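Local structure of exported gluconolactonase (Xanthomonas campestris pv. campestris, 3DR2) at residues G71-E74 with V78-L81. The protein probably hydrolyses glucono-lactones to the open-chain aldonic acid in glucose secondary metabolism, as a calcium-binding six-bladed beta-propeller of the SMP-30/gluconolactonase family. Sequence-based numbering, arbitrary orientation.
Sequences GWRE and VDVL
With CG anti to its carbonyl carbon (chi1 -44°) and a second bend at chi2 (-55°), R73 folds its chain back and carries its guanidinium across to D79 on the neighbouring strand, whose CG is likewise anti to its own carbonyl carbon. The result is a salt bridge on one oxygen: NE of R73 lies 2.8 Å from OD2 of D79, on the anti lone pair. The bond is nearly straight and OD2 sits in the guanidinium plane, at its edge. NH2 adds a weak second bond to the same OD2, so the grip is not the bidentate pairing of two nitrogens with two oxygens; the two planes stand 60° apart. A hydrogen bond from NH1 to T58 further steadies the guanidinium, and arginine suits a place where one group must serve both neighbouring strands.

On the same face, CD1 of L81 packs 3.7 Å from CA of G71, while CD2 lies 3.6 Å from NH2 of R73. Having no side chain, G71 lets the leucine methyl settle directly against its CA. G71 and D79 form the antiparallel hydrogen-bonded pair, N of G71 giving to O of D79 at 2.8 Å and N of D79 to O of G71 at 2.9 Å; CA of V78 adds a C-H contact to the latter carbonyl.

The buried opposite face is apolar: CG2 of V78 meets the W72 ring at its edge, 4.0 Å from CD1. Branched valine suits the extended strand, and the broad indole reaches on to L40, L59 and F292. The arrangement is an antiparallel beta hairpin of strands 68-73 and 78-83, part of one blade of the six-bladed beta-propeller, with strand 6-8 added along 78-83.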
ATOM      1  N   GLY A  71      15.467   0.696  -4.356  1.00 14.58           N
ATOM      2  CA  GLY A  71      16.863   0.338  -4.503  1.00 15.06           C
ATOM      3  C   GLY A  71      17.676   0.729  -3.281  1.00 16.26           C
ATOM      4  O   GLY A  71      17.743   1.905  -2.917  1.00 14.82           O
ATOM      5  N   TRP A  72      18.288  -0.262  -2.641  1.00 14.21           N
ATOM      6  CA  TRP A  72      19.115  -0.024  -1.463  1.00 15.96           C
ATOM      7  C   TRP A  72      20.557   0.176  -1.916  1.00 15.50           C
ATOM      8  O   TRP A  72      21.120  -0.692  -2.582  1.00 14.81           O
ATOM      9  CB  TRP A  72      19.052  -1.227  -0.522  1.00 13.82           C
ATOM     10  CG  TRP A  72      19.989  -1.132   0.644  1.00 14.58           C
ATOM     11  CD1 TRP A  72      19.798  -0.429   1.799  1.00 15.55           C
ATOM     12  CD2 TRP A  72      21.271  -1.759   0.762  1.00 15.45           C
ATOM     13  NE1 TRP A  72      20.884  -0.583   2.633  1.00 15.91           N
ATOM     14  CE2 TRP A  72      21.801  -1.394   2.021  1.00 16.85           C
ATOM     15  CE3 TRP A  72      22.024  -2.595  -0.074  1.00 17.52           C
ATOM     16  CZ2 TRP A  72      23.053  -1.838   2.465  1.00 16.83           C
ATOM     17  CZ3 TRP A  72      23.270  -3.036   0.370  1.00 18.35           C
ATOM     18  CH2 TRP A  72      23.768  -2.655   1.630  1.00 18.18           C
ATOM     19  N   ARG A  73      21.134   1.325  -1.560  1.00 15.41           N
ATOM     20  CA  ARG A  73      22.518   1.655  -1.903  1.00 17.43           C
ATOM     21  C   ARG A  73      23.387   1.231  -0.716  1.00 16.73           C
ATOM     22  O   ARG A  73      22.928   1.223   0.421  1.00 18.65           O
ATOM     23  CB  ARG A  73      22.667   3.159  -2.144  1.00 18.02           C
ATOM     24  CG  ARG A  73      21.564   3.794  -2.985  1.00 19.65           C
ATOM     25  CD  ARG A  73      21.364   3.124  -4.342  1.00 20.68           C
ATOM     26  NE  ARG A  73      20.500   3.946  -5.191  1.00 19.14           N
ATOM     27  CZ  ARG A  73      20.263   3.724  -6.481  1.00 19.85           C
ATOM     28  NH1 ARG A  73      20.816   2.685  -7.102  1.00 19.13           N
ATOM     29  NH2 ARG A  73      19.501   4.571  -7.167  1.00 17.09           N
ATOM     30  N   GLU A  74      24.646   0.903  -0.967  1.00 19.22           N
ATOM     31  CA  GLU A  74      25.506   0.437   0.111  1.00 20.75           C
ATOM     32  C   GLU A  74      25.777   1.412   1.260  1.00 22.24           C
ATOM     33  O   GLU A  74      26.267   1.002   2.312  1.00 23.94           O
ATOM     34  CB  GLU A  74      26.810  -0.101  -0.478  1.00 22.28           C
ATOM     35  CG  GLU A  74      26.565  -1.281  -1.422  1.00 21.82           C
ATOM     36  CD  GLU A  74      27.839  -1.952  -1.884  1.00 22.79           C
ATOM     37  OE1 GLU A  74      28.687  -1.266  -2.489  1.00 24.35           O
ATOM     38  OE2 GLU A  74      27.988  -3.171  -1.646  1.00 21.09           O
ATOM     39  N   VAL A  78      18.045   4.543   0.300  1.00 16.44           N
ATOM     40  CA  VAL A  78      17.050   3.767  -0.426  1.00 15.84           C
ATOM     41  C   VAL A  78      16.353   4.767  -1.342  1.00 16.01           C
ATOM     42  O   VAL A  78      15.820   5.784  -0.880  1.00 15.03           O
ATOM     43  CB  VAL A  78      16.008   3.100   0.506  1.00 15.57           C
ATOM     44  CG1 VAL A  78      14.989   2.324  -0.333  1.00 17.28           C
ATOM     45  CG2 VAL A  78      16.700   2.148   1.476  1.00 19.31           C
ATOM     46  N   ASP A  79      16.388   4.486  -2.640  1.00 16.32           N
ATOM     47  CA  ASP A  79      15.774   5.343  -3.645  1.00 16.33           C
ATOM     48  C   ASP A  79      14.648   4.605  -4.355  1.00 16.39           C
ATOM     49  O   ASP A  79      14.628   3.380  -4.393  1.00 14.72           O
ATOM     50  CB  ASP A  79      16.808   5.755  -4.699  1.00 19.53           C
ATOM     51  CG  ASP A  79      17.926   6.587  -4.125  1.00 21.36           C
ATOM     52  OD1 ASP A  79      17.612   7.584  -3.447  1.00 20.14           O
ATOM     53  OD2 ASP A  79      19.110   6.253  -4.357  1.00 24.34           O
ATOM     54  N   VAL A  80      13.708   5.360  -4.910  1.00 16.17           N
ATOM     55  CA  VAL A  80      12.621   4.754  -5.665  1.00 16.38           C
ATOM     56  C   VAL A  80      13.148   4.606  -7.094  1.00 16.80           C
ATOM     57  O   VAL A  80      13.444   5.606  -7.758  1.00 18.53           O
ATOM     58  CB  VAL A  80      11.365   5.654  -5.674  1.00 16.21           C
ATOM     59  CG1 VAL A  80      10.279   5.021  -6.546  1.00 17.44           C
ATOM     60  CG2 VAL A  80      10.851   5.847  -4.251  1.00 15.43           C
ATOM     61  N   LEU A  81      13.280   3.364  -7.559  1.00 16.65           N
ATOM     62  CA  LEU A  81      13.771   3.086  -8.907  1.00 15.78           C
ATOM     63  C   LEU A  81      12.635   3.122  -9.925  1.00 18.42           C
ATOM     64  O   LEU A  81      12.807   3.620 -11.036  1.00 16.02           O
ATOM     65  CB  LEU A  81      14.467   1.718  -8.950  1.00 17.51           C
ATOM     66  CG  LEU A  81      15.707   1.559  -8.062  1.00 19.54           C
ATOM     67  CD1 LEU A  81      16.224   0.118  -8.139  1.00 19.25           C
ATOM     68  CD2 LEU A  81      16.787   2.536  -8.511  1.00 21.66           C
TER